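Local coordinates for protein teichoic acid D-alanine hydrolase (Staphylococcus aureus, PDB 5ZH8) that removes D-alanyl esters from wall teichoic acid and lipoteichoic acid, influencing cell wall structure, autolysis and the level of methicillin resistance, at residues T352-L363 and I375-Q385. Sequence-based numbering, arbitrary orientation.
Sequences TVYYNDKYVVVL and IKHIYNDILKQ
I375 lays its CG2 methyl over the centre of the Y354 ring, 3.7 Å from the centroid, in a CH-pi contact. With CG1 anti to the backbone N (chi1 -159°), its other branch reaches down to the backbone of the paired strands, where CD1 lies 3.5 Å from Y354 N and close to the T352 side chain. The same tyrosine turns its edge onto the face of Y379 in a T-shaped pair, the planes 88° apart. E372 binds the Y354 hydroxyl, while the aliphatic chain of K376 passes beside it. V361 fills the middle, its CG1 3.9 Å from I378 CG2 and its CG2 against L383. Beyond it L383 CD1 sits over one face of the Y359 ring, and the Q385 amide meets that ring's edge.

At the hairpin turn, N356 OD1 accepts the backbone N-H of K358, an Asx turn, and that of Y359, completing an Asx motif; ND2 gives a 2.8 Å hydrogen bond to Q385 OE1, in the carbonyl plane on a lone pair. Q385 NE2 bonds back to L383 O. The C-terminal helix 371-382 packs on strands 349-355 and 359-365 of the antiparallel sheet, beside helix 74-85, while helix 292-303 covers V353 and Y355 on the opposite face.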
ATOM      1  N   THR A 352       9.816  -0.760 -10.245  1.00 38.38           N
ATOM      2  CA  THR A 352      10.032  -2.194 -10.341  1.00 37.98           C
ATOM      3  C   THR A 352      10.717  -2.544 -11.655  1.00 37.60           C
ATOM      4  O   THR A 352      10.464  -1.921 -12.684  1.00 37.95           O
ATOM      5  CB  THR A 352       8.698  -2.960 -10.201  1.00 38.51           C
ATOM      6  OG1 THR A 352       7.987  -2.494  -9.041  1.00 38.97           O
ATOM      7  CG2 THR A 352       8.940  -4.452 -10.064  1.00 38.54           C
ATOM      8  N   VAL A 353      11.604  -3.534 -11.598  1.00 37.27           N
ATOM      9  CA  VAL A 353      12.406  -3.947 -12.744  1.00 37.21           C
ATOM     10  C   VAL A 353      12.422  -5.461 -12.776  1.00 37.29           C
ATOM     11  O   VAL A 353      12.794  -6.098 -11.797  1.00 37.25           O
ATOM     12  CB  VAL A 353      13.877  -3.472 -12.645  1.00 37.24           C
ATOM     13  CG1 VAL A 353      14.622  -3.776 -13.936  1.00 37.66           C
ATOM     14  CG2 VAL A 353      13.966  -1.987 -12.321  1.00 37.35           C
ATOM     15  N   TYR A 354      12.000  -6.030 -13.895  1.00 37.74           N
ATOM     16  CA  TYR A 354      12.169  -7.453 -14.167  1.00 38.09           C
ATOM     17  C   TYR A 354      13.082  -7.534 -15.369  1.00 38.48           C
ATOM     18  O   TYR A 354      12.868  -6.807 -16.342  1.00 38.45           O
ATOM     19  CB  TYR A 354      10.840  -8.097 -14.539  1.00 38.61           C
ATOM     20  CG  TYR A 354       9.998  -8.622 -13.399  1.00 38.51           C
ATOM     21  CD1 TYR A 354      10.085  -8.104 -12.112  1.00 37.91           C
ATOM     22  CD2 TYR A 354       9.067  -9.625 -13.640  1.00 39.22           C
ATOM     23  CE1 TYR A 354       9.286  -8.600 -11.101  1.00 38.42           C
ATOM     24  CE2 TYR A 354       8.265 -10.116 -12.643  1.00 39.52           C
ATOM     25  CZ  TYR A 354       8.374  -9.608 -11.379  1.00 39.23           C
ATOM     26  OH  TYR A 354       7.555 -10.136 -10.414  1.00 40.22           O
ATOM     27  N   TYR A 355      14.101  -8.390 -15.314  1.00 38.88           N
ATOM     28  CA  TYR A 355      14.953  -8.559 -16.481  1.00 39.76           C
ATOM     29  C   TYR A 355      15.641  -9.897 -16.586  1.00 40.55           C
ATOM     30  O   TYR A 355      15.713 -10.661 -15.620  1.00 40.51           O
ATOM     31  CB  TYR A 355      15.987  -7.430 -16.572  1.00 39.67           C
ATOM     32  CG  TYR A 355      17.147  -7.498 -15.609  1.00 39.40           C
ATOM     33  CD1 TYR A 355      18.298  -8.207 -15.928  1.00 39.94           C
ATOM     34  CD2 TYR A 355      17.115  -6.813 -14.401  1.00 38.80           C
ATOM     35  CE1 TYR A 355      19.368  -8.251 -15.059  1.00 39.90           C
ATOM     36  CE2 TYR A 355      18.191  -6.853 -13.526  1.00 38.63           C
ATOM     37  CZ  TYR A 355      19.312  -7.572 -13.863  1.00 39.08           C
ATOM     38  OH  TYR A 355      20.381  -7.625 -13.003  1.00 39.26           O
ATOM     39  N   ASN A 356      16.113 -10.166 -17.801  1.00 41.72           N
ATOM     40  CA  ASN A 356      16.963 -11.309 -18.101  1.00 42.94           C
ATOM     41  C   ASN A 356      17.968 -10.891 -19.192  1.00 44.27           C
ATOM     42  O   ASN A 356      18.247  -9.698 -19.336  1.00 44.14           O
ATOM     43  CB  ASN A 356      16.121 -12.548 -18.472  1.00 43.73           C
ATOM     44  CG  ASN A 356      15.283 -12.359 -19.718  1.00 44.29           C
ATOM     45  OD1 ASN A 356      15.573 -11.523 -20.565  1.00 44.44           O
ATOM     46  ND2 ASN A 356      14.244 -13.165 -19.845  1.00 44.91           N
ATOM     47  N   ASP A 357      18.516 -11.839 -19.949  1.00 46.15           N
ATOM     48  CA  ASP A 357      19.521 -11.496 -20.957  1.00 47.46           C
ATOM     49  C   ASP A 357      18.929 -10.919 -22.249  1.00 48.46           C
ATOM     50  O   ASP A 357      19.672 -10.395 -23.076  1.00 49.78           O
ATOM     51  CB  ASP A 357      20.411 -12.700 -21.265  1.00 49.24           C
ATOM     52  CG  ASP A 357      21.385 -13.024 -20.134  1.00 49.01           C
ATOM     53  OD1 ASP A 357      21.376 -12.335 -19.089  1.00 47.66           O
ATOM     54  OD2 ASP A 357      22.161 -13.987 -20.289  1.00 50.69           O
ATOM     55  N   LYS A 358      17.610 -11.008 -22.426  1.00 48.27           N
ATOM     56  CA  LYS A 358      16.952 -10.439 -23.605  1.00 49.35           C
ATOM     57  C   LYS A 358      16.202  -9.144 -23.279  1.00 48.03           C
ATOM     58  O   LYS A 358      16.385  -8.131 -23.952  1.00 48.84           O
ATOM     59  CB  LYS A 358      15.984 -11.446 -24.228  1.00 50.53           C
ATOM     60  CG  LYS A 358      15.537 -11.060 -25.631  1.00 52.46           C
ATOM     61  CD  LYS A 358      14.545 -12.052 -26.205  1.00 54.19           C
ATOM     62  CE  LYS A 358      14.042 -11.631 -27.579  1.00 56.21           C
ATOM     63  NZ  LYS A 358      12.887 -12.465 -28.025  1.00 57.49           N
ATOM     64  N   TYR A 359      15.358  -9.182 -22.256  1.00 46.31           N
ATOM     65  CA  TYR A 359      14.528  -8.039 -21.905  1.00 45.47           C
ATOM     66  C   TYR A 359      14.933  -7.400 -20.584  1.00 44.07           C
ATOM     67  O   TYR A 359      15.249  -8.095 -19.620  1.00 43.53           O
ATOM     68  CB  TYR A 359      13.059  -8.460 -21.812  1.00 45.26           C
ATOM     69  CG  TYR A 359      12.451  -8.853 -23.131  1.00 46.81           C
ATOM     70  CD1 TYR A 359      12.130  -7.895 -24.080  1.00 47.52           C
ATOM     71  CD2 TYR A 359      12.204 -10.187 -23.434  1.00 47.83           C
ATOM     72  CE1 TYR A 359      11.573  -8.251 -25.292  1.00 49.35           C
ATOM     73  CE2 TYR A 359      11.644 -10.555 -24.644  1.00 49.60           C
ATOM     74  CZ  TYR A 359      11.325  -9.583 -25.567  1.00 50.31           C
ATOM     75  OH  TYR A 359      10.768  -9.940 -26.769  1.00 52.14           O
ATOM     76  N   VAL A 360      14.915  -6.071 -20.547  1.00 43.77           N
ATOM     77  CA  VAL A 360      14.899  -5.342 -19.283  1.00 42.58           C
ATOM     78  C   VAL A 360      13.620  -4.529 -19.267  1.00 42.45           C
ATOM     79  O   VAL A 360      13.436  -3.644 -20.095  1.00 42.99           O
ATOM     80  CB  VAL A 360      16.117  -4.406 -19.106  1.00 42.62           C
ATOM     81  CG1 VAL A 360      16.081  -3.744 -17.733  1.00 41.52           C
ATOM     82  CG2 VAL A 360      17.417  -5.173 -19.300  1.00 42.97           C
ATOM     83  N   VAL A 361      12.736  -4.858 -18.332  1.00 42.07           N
ATOM     84  CA  VAL A 361      11.434  -4.209 -18.218  1.00 42.24           C
ATOM     85  C   VAL A 361      11.436  -3.362 -16.960  1.00 41.37           C
ATOM     86  O   VAL A 361      11.577  -3.888 -15.861  1.00 40.68           O
ATOM     87  CB  VAL A 361      10.285  -5.243 -18.143  1.00 42.54           C
ATOM     88  CG1 VAL A 361       8.931  -4.546 -18.174  1.00 42.96           C
ATOM     89  CG2 VAL A 361      10.403  -6.252 -19.272  1.00 43.46           C
ATOM     90  N   VAL A 362      11.291  -2.051 -17.136  1.00 41.97           N
ATOM     91  CA  VAL A 362      11.275  -1.101 -16.026  1.00 41.89           C
ATOM     92  C   VAL A 362       9.907  -0.444 -15.995  1.00 42.61           C
ATOM     93  O   VAL A 362       9.502   0.184 -16.975  1.00 43.85           O
ATOM     94  CB  VAL A 362      12.359  -0.003 -16.186  1.00 42.23           C
ATOM     95  CG1 VAL A 362      12.446   0.861 -14.927  1.00 41.84           C
ATOM     96  CG2 VAL A 362      13.710  -0.614 -16.532  1.00 41.94           C
ATOM     97  N   LEU A 363       9.199  -0.595 -14.879  1.00 42.40           N
ATOM     98  CA  LEU A 363       7.844  -0.079 -14.748  1.00 43.07           C
ATOM     99  C   LEU A 363       7.751   0.818 -13.521  1.00 43.34           C
ATOM    100  O   LEU A 363       7.924   0.359 -12.389  1.00 43.01           O
ATOM    101  CB  LEU A 363       6.849  -1.235 -14.651  1.00 43.19           C
ATOM    102  CG  LEU A 363       5.391  -0.899 -14.984  1.00 44.09           C
ATOM    103  CD1 LEU A 363       5.257  -0.525 -16.455  1.00 44.96           C
ATOM    104  CD2 LEU A 363       4.458  -2.051 -14.637  1.00 44.05           C
ATOM    105  N   ILE A 375       3.895  -5.808 -13.983  1.00 43.79           N
ATOM    106  CA  ILE A 375       5.189  -6.162 -14.557  1.00 43.04           C
ATOM    107  C   ILE A 375       5.284  -7.672 -14.830  1.00 43.17           C
ATOM    108  O   ILE A 375       5.948  -8.084 -15.774  1.00 43.00           O
ATOM    109  CB  ILE A 375       6.355  -5.658 -13.672  1.00 42.28           C
ATOM    110  CG1 ILE A 375       7.655  -5.563 -14.476  1.00 41.91           C
ATOM    111  CG2 ILE A 375       6.543  -6.542 -12.443  1.00 42.38           C
ATOM    112  CD1 ILE A 375       8.764  -4.821 -13.765  1.00 41.09           C
ATOM    113  N   LYS A 376       4.604  -8.484 -14.021  1.00 43.58           N
ATOM    114  CA  LYS A 376       4.540  -9.931 -14.262  1.00 44.42           C
ATOM    115  C   LYS A 376       3.780 -10.228 -15.531  1.00 44.71           C
ATOM    116  O   LYS A 376       4.191 -11.060 -16.332  1.00 45.28           O
ATOM    117  CB  LYS A 376       3.863 -10.667 -13.109  1.00 45.65           C
ATOM    118  CG  LYS A 376       4.736 -10.848 -11.887  1.00 46.09           C
ATOM    119  CD  LYS A 376       3.921 -11.399 -10.728  1.00 48.02           C
ATOM    120  CE  LYS A 376       4.807 -11.835  -9.565  1.00 49.02           C
ATOM    121  NZ  LYS A 376       4.235 -13.001  -8.813  1.00 51.36           N
ATOM    122  N   HIS A 377       2.662  -9.543 -15.706  1.00 44.62           N
ATOM    123  CA  HIS A 377       1.821  -9.763 -16.862  1.00 45.33           C
ATOM    124  C   HIS A 377       2.589  -9.421 -18.130  1.00 45.20           C
ATOM    125  O   HIS A 377       2.454 -10.094 -19.144  1.00 46.60           O
ATOM    126  CB  HIS A 377       0.554  -8.930 -16.759  1.00 45.48           C
ATOM    127  CG  HIS A 377      -0.370  -9.097 -17.920  1.00 46.62           C
ATOM    128  ND1 HIS A 377      -1.028 -10.279 -18.183  1.00 47.78           N
ATOM    129  CD2 HIS A 377      -0.750  -8.229 -18.885  1.00 47.00           C
ATOM    130  CE1 HIS A 377      -1.769 -10.136 -19.265  1.00 48.83           C
ATOM    131  NE2 HIS A 377      -1.627  -8.898 -19.704  1.00 48.46           N
ATOM    132  N   ILE A 378       3.408  -8.381 -18.065  1.00 43.95           N
ATOM    133  CA  ILE A 378       4.211  -7.967 -19.209  1.00 43.85           C
ATOM    134  C   ILE A 378       5.340  -8.973 -19.480  1.00 43.94           C
ATOM    135  O   ILE A 378       5.536  -9.414 -20.607  1.00 45.08           O
ATOM    136  CB  ILE A 378       4.782  -6.555 -18.982  1.00 42.82           C
ATOM    137  CG1 ILE A 378       3.648  -5.529 -19.044  1.00 43.27           C
ATOM    138  CG2 ILE A 378       5.865  -6.229 -19.999  1.00 43.14           C
ATOM    139  CD1 ILE A 378       4.059  -4.118 -18.670  1.00 42.78           C
ATOM    140  N   TYR A 379       6.065  -9.342 -18.437  1.00 43.09           N
ATOM    141  CA  TYR A 379       7.240 -10.196 -18.569  1.00 43.37           C
ATOM    142  C   TYR A 379       6.875 -11.663 -18.865  1.00 44.72           C
ATOM    143  O   TYR A 379       7.443 -12.295 -19.762  1.00 45.41           O
ATOM    144  CB  TYR A 379       8.057 -10.090 -17.285  1.00 42.15           C
ATOM    145  CG  TYR A 379       9.388 -10.806 -17.289  1.00 42.22           C
ATOM    146  CD1 TYR A 379      10.522 -10.215 -17.838  1.00 41.92           C
ATOM    147  CD2 TYR A 379       9.521 -12.060 -16.695  1.00 42.77           C
ATOM    148  CE1 TYR A 379      11.746 -10.866 -17.812  1.00 42.29           C
ATOM    149  CE2 TYR A 379      10.733 -12.721 -16.665  1.00 42.97           C
ATOM    150  CZ  TYR A 379      11.845 -12.123 -17.219  1.00 42.73           C
ATOM    151  OH  TYR A 379      13.051 -12.781 -17.175  1.00 42.96           O
ATOM    152  N   ASN A 380       5.931 -12.196 -18.099  1.00 45.05           N
ATOM    153  CA  ASN A 380       5.550 -13.592 -18.216  1.00 46.71           C
ATOM    154  C   ASN A 380       4.491 -13.816 -19.289  1.00 48.52           C
ATOM    155  O   ASN A 380       4.656 -14.684 -20.141  1.00 50.36           O
ATOM    156  CB  ASN A 380       5.041 -14.119 -16.872  1.00 46.64           C
ATOM    157  CG  ASN A 380       6.099 -14.065 -15.791  1.00 45.41           C
ATOM    158  OD1 ASN A 380       7.276 -14.290 -16.054  1.00 45.33           O
ATOM    159  ND2 ASN A 380       5.685 -13.785 -14.569  1.00 44.73           N
ATOM    160  N   ASP A 381       3.403 -13.052 -19.255  1.00 48.66           N
ATOM    161  CA  ASP A 381       2.281 -13.335 -20.148  1.00 50.49           C
ATOM    162  C   ASP A 381       2.511 -12.795 -21.556  1.00 51.19           C
ATOM    163  O   ASP A 381       2.377 -13.534 -22.532  1.00 52.91           O
ATOM    164  CB  ASP A 381       0.958 -12.820 -19.565  1.00 50.67           C
ATOM    165  CG  ASP A 381       0.610 -13.476 -18.229  1.00 50.91           C
ATOM    166  OD1 ASP A 381       1.072 -14.611 -17.973  1.00 51.73           O
ATOM    167  OD2 ASP A 381      -0.128 -12.860 -17.431  1.00 50.51           O
ATOM    168  N   ILE A 382       2.872 -11.522 -21.673  1.00 50.24           N
ATOM    169  CA  ILE A 382       2.986 -10.910 -22.993  1.00 51.21           C
ATOM    170  C   ILE A 382       4.324 -11.240 -23.653  1.00 51.66           C
ATOM    171  O   ILE A 382       4.350 -11.750 -24.770  1.00 53.47           O
ATOM    172  CB  ILE A 382       2.768  -9.389 -22.938  1.00 50.32           C
ATOM    173  CG1 ILE A 382       1.363  -9.088 -22.398  1.00 50.55           C
ATOM    174  CG2 ILE A 382       2.962  -8.785 -24.319  1.00 51.61           C
ATOM    175  CD1 ILE A 382       1.036  -7.610 -22.255  1.00 50.09           C
ATOM    176  N   LEU A 383       5.426 -10.957 -22.964  1.00 50.28           N
ATOM    177  CA  LEU A 383       6.761 -11.241 -23.500  1.00 50.65           C
ATOM    178  C   LEU A 383       7.184 -12.708 -23.368  1.00 51.62           C
ATOM    179  O   LEU A 383       8.193 -13.102 -23.940  1.00 52.25           O
ATOM    180  CB  LEU A 383       7.807 -10.342 -22.834  1.00 48.93           C
ATOM    181  CG  LEU A 383       7.594  -8.830 -22.984  1.00 48.05           C
ATOM    182  CD1 LEU A 383       8.682  -8.090 -22.227  1.00 46.72           C
ATOM    183  CD2 LEU A 383       7.581  -8.402 -24.437  1.00 49.47           C
ATOM    184  N   LYS A 384       6.426 -13.497 -22.604  1.00 52.31           N
ATOM    185  CA  LYS A 384       6.617 -14.956 -22.497  1.00 54.01           C
ATOM    186  C   LYS A 384       8.024 -15.356 -22.031  1.00 53.50           C
ATOM    187  O   LYS A 384       8.658 -16.244 -22.611  1.00 54.88           O
ATOM    188  CB  LYS A 384       6.255 -15.639 -23.816  1.00 56.56           C
ATOM    189  CG  LYS A 384       4.818 -15.413 -24.217  1.00 58.06           C
ATOM    190  CD  LYS A 384       4.501 -16.060 -25.560  1.00 61.24           C
ATOM    191  CE  LYS A 384       5.118 -15.298 -26.729  1.00 62.01           C
ATOM    192  NZ  LYS A 384       4.435 -15.607 -28.026  1.00 64.67           N
ATOM    193  N   GLN A 385       8.492 -14.699 -20.972  1.00 51.67           N
ATOM    194  CA  GLN A 385       9.831 -14.936 -20.422  1.00 51.23           C
ATOM    195  C   GLN A 385       9.826 -15.791 -19.159  1.00 51.27           C
ATOM    196  O   GLN A 385      10.817 -15.842 -18.440  1.00 50.30           O
ATOM    197  CB  GLN A 385      10.514 -13.598 -20.132  1.00 49.37           C
ATOM    198  CG  GLN A 385      10.706 -12.749 -21.369  1.00 49.77           C
ATOM    199  CD  GLN A 385      11.568 -13.444 -22.401  1.00 51.11           C
ATOM    200  OE1 GLN A 385      12.762 -13.628 -22.197  1.00 51.18           O
ATOM    201  NE2 GLN A 385      10.963 -13.840 -23.508  1.00 52.64           N
TER
HETATM  202  O   HOH W   1      12.330 -15.212 -26.150  1.00 53.70           O